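Local coordinates for protein salivary cystatin-L (Ixodes scapularis, PDB 4ZM8) that inhibits host cysteine proteases such as cathepsin L and cathepsin S, dampening the immune response of the host so that the tick can feed, at residues L63-S68 / A88-T93; Y59-K64 / T94-N99. All coordinates share one frame; numbering follows the deposited sequence.

In the fold
The chain starts with a short strand at 8-9 and the helix 17-32, then runs into the long, interrupted strand 39-68. Both contacts pair the last part of this strand with strand 90-99. Contact 1 closes the loop 69-87, in which Cys70 and Cys81 form a disulfide. It nests inside contact 2: 59-64 begins earlier and overlaps 63-68 by two residues, and 94-99 follows 88-93 directly. The two share Leu63 and Lys64 and form one continuous antiparallel hairpin, their centres about 14 Å apart. Strand 104-106 then pairs with 90-99. In the crystal, strand 39-68 also pairs with the second subunit, which touches both contacts; this dimer probably does not form in vivo.

Contact 1: L63-S68 / A88-T93; sequences LKVAES and AHRTCT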
loop_
_atom_site.group_PDB
_atom_site.type_symbol
_atom_site.label_atom_id
_atom_site.label_comp_id
_atom_site.label_asym_id
_atom_site.label_seq_id
_atom_site.Cartn_x
_atom_site.Cartn_y
_atom_site.Cartn_z
ATOM N N LEU A 63 -4.313 -15.507 -13.462
ATOM C CA LEU A 63 -3.570 -15.830 -14.669
ATOM C C LEU A 63 -3.149 -17.272 -14.758
ATOM O O LEU A 63 -2.849 -17.902 -13.747
ATOM C CB LEU A 63 -2.307 -14.974 -14.769
ATOM C CG LEU A 63 -2.497 -13.471 -14.787
ATOM C CD1 LEU A 63 -1.145 -12.815 -14.916
ATOM C CD2 LEU A 63 -3.429 -13.095 -15.928
ATOM N N LYS A 64 -3.107 -17.770 -15.986
ATOM C CA LYS A 64 -2.356 -18.976 -16.306
ATOM C C LYS A 64 -0.966 -18.538 -16.763
ATOM O O LYS A 64 -0.836 -17.761 -17.705
ATOM C CB LYS A 64 -3.052 -19.793 -17.398
ATOM C CG LYS A 64 -4.346 -20.448 -16.982
ATOM C CD LYS A 64 -4.094 -21.566 -15.992
ATOM C CE LYS A 64 -5.407 -22.171 -15.519
ATOM N NZ LYS A 64 -6.348 -22.437 -16.661
ATOM N N VAL A 65 0.064 -19.027 -16.089
ATOM C CA VAL A 65 1.430 -18.600 -16.357
ATOM C C VAL A 65 2.271 -19.759 -16.911
ATOM O O VAL A 65 2.095 -20.906 -16.516
ATOM C CB VAL A 65 2.051 -18.018 -15.067
ATOM C CG1 VAL A 65 3.497 -17.639 -15.263
ATOM C CG2 VAL A 65 1.269 -16.810 -14.647
ATOM N N ALA A 66 3.166 -19.461 -17.845
ATOM C CA ALA A 66 4.037 -20.477 -18.439
ATOM C C ALA A 66 5.406 -19.906 -18.836
ATOM O O ALA A 66 5.500 -18.747 -19.271
ATOM C CB ALA A 66 3.359 -21.096 -19.646
ATOM N N GLU A 67 6.455 -20.721 -18.669
ATOM C CA GLU A 67 7.815 -20.359 -19.073
ATOM C C GLU A 67 7.779 -19.941 -20.546
ATOM O O GLU A 67 7.111 -20.584 -21.358
ATOM C CB GLU A 67 8.785 -21.533 -18.826
ATOM C CG GLU A 67 10.282 -21.267 -19.134
ATOM C CD GLU A 67 11.232 -22.387 -18.658
ATOM O OE1 GLU A 67 12.458 -22.290 -18.901
ATOM O OE2 GLU A 67 10.764 -23.368 -18.038
ATOM N N SER A 68 8.442 -18.842 -20.891
ATOM C CA SER A 68 8.403 -18.355 -22.277
ATOM C C SER A 68 9.639 -18.760 -23.060
ATOM O O SER A 68 10.578 -19.355 -22.529
ATOM C CB SER A 68 8.270 -16.840 -22.332
ATOM O OG SER A 68 9.429 -16.247 -21.791
ATOM N N ALA A 88 4.535 -26.375 -18.107
ATOM C CA ALA A 88 3.424 -26.480 -17.169
ATOM C C ALA A 88 2.824 -25.108 -16.877
ATOM O O ALA A 88 3.548 -24.149 -16.648
ATOM C CB ALA A 88 3.883 -27.137 -15.883
ATOM N N HIS A 89 1.498 -25.020 -16.902
ATOM C CA HIS A 89 0.792 -23.786 -16.583
ATOM C C HIS A 89 0.558 -23.687 -15.069
ATOM O O HIS A 89 0.277 -24.696 -14.419
ATOM C CB HIS A 89 -0.550 -23.725 -17.323
ATOM C CG HIS A 89 -0.436 -23.735 -18.824
ATOM N ND1 HIS A 89 0.768 -23.797 -19.493
ATOM C CD2 HIS A 89 -1.389 -23.673 -19.784
ATOM C CE1 HIS A 89 0.551 -23.768 -20.795
ATOM N NE2 HIS A 89 -0.750 -23.693 -20.997
ATOM N N ARG A 90 0.674 -22.488 -14.501
ATOM C CA ARG A 90 0.297 -22.296 -13.102
ATOM C C ARG A 90 -0.756 -21.198 -12.961
ATOM O O ARG A 90 -0.735 -20.195 -13.673
ATOM C CB ARG A 90 1.508 -21.946 -12.248
ATOM C CG ARG A 90 2.796 -22.299 -12.893
ATOM C CD ARG A 90 3.808 -21.242 -12.564
ATOM N NE ARG A 90 4.908 -21.288 -13.505
ATOM C CZ ARG A 90 5.862 -20.370 -13.565
ATOM N NH1 ARG A 90 5.847 -19.352 -12.711
ATOM N NH2 ARG A 90 6.834 -20.490 -14.470
ATOM N N THR A 91 -1.685 -21.399 -12.038
ATOM C CA THR A 91 -2.683 -20.385 -11.750
ATOM C C THR A 91 -2.143 -19.456 -10.666
ATOM O O THR A 91 -1.835 -19.895 -9.560
ATOM C CB THR A 91 -4.019 -21.022 -11.324
ATOM O OG1 THR A 91 -4.523 -21.821 -12.404
ATOM C CG2 THR A 91 -5.029 -19.956 -11.011
ATOM N N CYS A 92 -2.013 -18.178 -11.010
ATOM C CA CYS A 92 -1.346 -17.189 -10.163
ATOM C C CYS A 92 -2.216 -15.955 -9.967
ATOM O O CYS A 92 -2.915 -15.527 -10.883
ATOM C CB CYS A 92 -0.001 -16.772 -10.781
ATOM S SG CYS A 92 1.306 -18.033 -10.788
ATOM N N THR A 93 -2.165 -15.366 -8.781
ATOM C CA THR A 93 -2.901 -14.130 -8.553
ATOM C C THR A 93 -1.953 -12.983 -8.261
ATOM O O THR A 93 -0.916 -13.162 -7.625
ATOM C CB THR A 93 -3.901 -14.256 -7.388
ATOM O OG1 THR A 93 -4.597 -15.506 -7.481
ATOM C CG2 THR A 93 -4.905 -13.122 -7.443
HETATM O O HOH W 1 5.759 -22.604 -17.047
#
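Val65 lies against Arg90, and their side chains share one face of the sheet with Leu63 and Cys92. The methyl CG1 of Val65 sits over one face of the Arg90 guanidinium, toward its rim, with CG1 3.9 Å from NH1. CG1 is anti to the backbone N (chi1 176°), while the other methyl, CG2, is anti to the carbonyl carbon and turns toward Cys92. Val65 CG2 comes within 4.0 Å of Cys92 SG, so the two methyls of Val65 touch the arginine and the sulfur separately. Cys92 SG is bonded to Cys111 in a disulfide, which ties the C-terminal tail to this strand. The charged end of Arg90 goes on to a salt bridge with Asp41 of the second subunit.

The two strands form one end of the antiparallel cystatin sheet, next to the long loop 69-87 that connects them. Val65 with Arg90 and Leu63 with Cys92 are hydrogen-bonded pairs. Val65 N donates to Arg90 O at 2.8 Å, and Arg90 N returns a bond to Val65 O. Leu63 and Cys92 exchange two more such bonds. Lys64 and Thr91 form the non-hydrogen-bonded pair between them, with side chains on the other face. The Lys64 chain bends at CB-CG (chi2 -69°) and passes obliquely across Thr91, bringing CE 3.3 Å from Thr91 OG1.

Farther along, the methyl CB of Ala66 meets the His89 ring obliquely, 3.7 Å from ND1. One residue farther the chains separate, and a water joins them, accepting from Glu67 N and donating to Ala88 O. Lys64, Ala66 and Glu67 also pair in an antiparallel ladder with a strand of the second subunit.

Contact 2: Y59-K64 / T94-N99; sequences YRLTLK and TVVFEN
Tyr59 turns a ring edge to the backbone of Val96: CD1 lies 3.2 Å from Val96 O, which is close to the ring plane. The same oxygen accepts a bond from Tyr59 N, although that donor stands 45° out of the carbonyl plane. Val96 N bonds back to Tyr59 O. Glu98 crosses the ring tip with its carboxylate plane turned 80° from the ring. Glu98 OE1 is 3.8 Å from Tyr59 OH, too far for a hydrogen bond.

Next along, Leu61 N bonds to Thr94 O at 2.7 Å, nearly along the C=O axis, while the return bond from Thr94 N to Leu61 O is longer at 3.2 Å. This is an uneven antiparallel ladder of the cystatin sheet. Thr94 CG2 packs 4.0 Å from Leu61 CB. Thr94 OG1, anti to the backbone N (chi1 -166°), bonds to Ser107 O. Opposite the face of Tyr59, Leu61, Thr94 and Val96 lies the non-hydrogen-bonded pair, with Arg60 CG 4.2 Å from Val95 CG2.

Farther out, Arg60 forms a salt bridge with Glu50 and a cation-pi contact with Tyr7, both of the second subunit. Phe109 packs on Thr94, and Val106 on Thr94 and Val96.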
loop_
_atom_site.group_PDB
_atom_site.type_symbol
_atom_site.label_atom_id
_atom_site.label_comp_id
_atom_site.label_asym_id
_atom_site.label_seq_id
_atom_site.Cartn_x
_atom_site.Cartn_y
_atom_site.Cartn_z
ATOM N N TYR A 59 -5.776 -3.499 -10.281
ATOM C CA TYR A 59 -6.185 -4.605 -11.135
ATOM C C TYR A 59 -5.797 -5.935 -10.499
ATOM O O TYR A 59 -4.624 -6.285 -10.460
ATOM C CB TYR A 59 -5.550 -4.494 -12.520
ATOM C CG TYR A 59 -5.882 -3.214 -13.250
ATOM C CD1 TYR A 59 -5.229 -2.023 -12.945
ATOM C CD2 TYR A 59 -6.850 -3.192 -14.242
ATOM C CE1 TYR A 59 -5.528 -0.858 -13.612
ATOM C CE2 TYR A 59 -7.156 -2.019 -14.916
ATOM C CZ TYR A 59 -6.493 -0.859 -14.595
ATOM O OH TYR A 59 -6.802 0.301 -15.260
ATOM N N ARG A 60 -6.769 -6.681 -9.995
ATOM C CA ARG A 60 -6.458 -8.018 -9.527
ATOM C C ARG A 60 -6.555 -8.997 -10.696
ATOM O O ARG A 60 -7.574 -9.055 -11.387
ATOM C CB ARG A 60 -7.383 -8.436 -8.394
ATOM C CG ARG A 60 -6.906 -9.664 -7.659
ATOM C CD ARG A 60 -7.471 -9.688 -6.252
ATOM N NE ARG A 60 -8.931 -9.683 -6.247
ATOM C CZ ARG A 60 -9.680 -9.360 -5.194
ATOM N NH1 ARG A 60 -9.116 -8.995 -4.050
ATOM N NH2 ARG A 60 -10.999 -9.385 -5.295
ATOM N N LEU A 61 -5.488 -9.760 -10.922
ATOM C CA LEU A 61 -5.444 -10.659 -12.064
ATOM C C LEU A 61 -5.372 -12.128 -11.672
ATOM O O LEU A 61 -4.555 -12.535 -10.838
ATOM C CB LEU A 61 -4.254 -10.309 -12.956
ATOM C CG LEU A 61 -4.267 -8.840 -13.383
ATOM C CD1 LEU A 61 -3.165 -8.543 -14.374
ATOM C CD2 LEU A 61 -5.615 -8.455 -13.947
ATOM N N THR A 62 -6.236 -12.937 -12.266
ATOM C CA THR A 62 -6.010 -14.364 -12.173
ATOM C C THR A 62 -5.446 -14.813 -13.513
ATOM O O THR A 62 -6.008 -14.509 -14.573
ATOM C CB THR A 62 -7.280 -15.140 -11.804
ATOM O OG1 THR A 62 -8.040 -14.375 -10.862
ATOM C CG2 THR A 62 -6.913 -16.480 -11.171
ATOM N N LEU A 63 -4.313 -15.507 -13.462
ATOM C CA LEU A 63 -3.570 -15.830 -14.669
ATOM C C LEU A 63 -3.149 -17.272 -14.758
ATOM O O LEU A 63 -2.849 -17.902 -13.747
ATOM C CB LEU A 63 -2.307 -14.974 -14.769
ATOM C CG LEU A 63 -2.497 -13.471 -14.787
ATOM C CD1 LEU A 63 -1.145 -12.815 -14.916
ATOM C CD2 LEU A 63 -3.429 -13.095 -15.928
ATOM N N LYS A 64 -3.107 -17.770 -15.986
ATOM C CA LYS A 64 -2.356 -18.976 -16.306
ATOM C C LYS A 64 -0.966 -18.538 -16.763
ATOM O O LYS A 64 -0.836 -17.761 -17.705
ATOM C CB LYS A 64 -3.052 -19.793 -17.398
ATOM C CG LYS A 64 -4.346 -20.448 -16.982
ATOM C CD LYS A 64 -4.094 -21.566 -15.992
ATOM C CE LYS A 64 -5.407 -22.171 -15.519
ATOM N NZ LYS A 64 -6.348 -22.437 -16.661
ATOM N N THR A 94 -2.322 -11.799 -8.729
ATOM C CA THR A 94 -1.501 -10.628 -8.528
ATOM C C THR A 94 -2.341 -9.376 -8.644
ATOM O O THR A 94 -3.307 -9.339 -9.415
ATOM C CB THR A 94 -0.330 -10.564 -9.553
ATOM O OG1 THR A 94 0.636 -9.602 -9.123
ATOM C CG2 THR A 94 -0.817 -10.187 -10.956
ATOM N N VAL A 95 -1.979 -8.351 -7.875
ATOM C CA VAL A 95 -2.609 -7.054 -8.046
ATOM C C VAL A 95 -1.629 -6.105 -8.701
ATOM O O VAL A 95 -0.444 -6.117 -8.392
ATOM C CB VAL A 95 -3.077 -6.438 -6.724
ATOM C CG1 VAL A 95 -4.010 -5.267 -7.017
ATOM C CG2 VAL A 95 -3.753 -7.475 -5.845
ATOM N N VAL A 96 -2.139 -5.287 -9.611
ATOM C CA VAL A 96 -1.344 -4.299 -10.299
ATOM C C VAL A 96 -1.996 -2.946 -10.126
ATOM O O VAL A 96 -3.054 -2.673 -10.701
ATOM C CB VAL A 96 -1.204 -4.602 -11.811
ATOM C CG1 VAL A 96 -0.504 -3.443 -12.539
ATOM C CG2 VAL A 96 -0.472 -5.909 -12.038
ATOM N N PHE A 97 -1.366 -2.096 -9.322
ATOM C CA PHE A 97 -1.814 -0.723 -9.189
ATOM C C PHE A 97 -1.252 0.131 -10.315
ATOM O O PHE A 97 -0.117 -0.055 -10.734
ATOM C CB PHE A 97 -1.397 -0.135 -7.847
ATOM C CG PHE A 97 -1.803 1.296 -7.675
ATOM C CD1 PHE A 97 -3.087 1.616 -7.302
ATOM C CD2 PHE A 97 -0.907 2.315 -7.916
ATOM C CE1 PHE A 97 -3.474 2.927 -7.157
ATOM C CE2 PHE A 97 -1.283 3.633 -7.777
ATOM C CZ PHE A 97 -2.572 3.941 -7.390
ATOM N N GLU A 98 -2.057 1.067 -10.795
ATOM C CA GLU A 98 -1.610 2.023 -11.781
ATOM C C GLU A 98 -2.106 3.419 -11.408
ATOM O O GLU A 98 -3.307 3.651 -11.319
ATOM C CB GLU A 98 -2.106 1.626 -13.166
ATOM C CG GLU A 98 -1.771 2.611 -14.273
ATOM C CD GLU A 98 -2.106 2.062 -15.654
ATOM O OE1 GLU A 98 -3.260 1.639 -15.867
ATOM O OE2 GLU A 98 -1.206 2.039 -16.520
ATOM N N ASN A 99 -1.183 4.346 -11.179
ATOM C CA ASN A 99 -1.581 5.713 -10.882
ATOM C C ASN A 99 -2.050 6.405 -12.156
ATOM O O ASN A 99 -2.010 5.817 -13.238
ATOM C CB ASN A 99 -0.431 6.488 -10.231
ATOM C CG ASN A 99 0.691 6.809 -11.207
ATOM O OD1 ASN A 99 0.726 6.306 -12.327
ATOM N ND2 ASN A 99 1.624 7.645 -10.771
#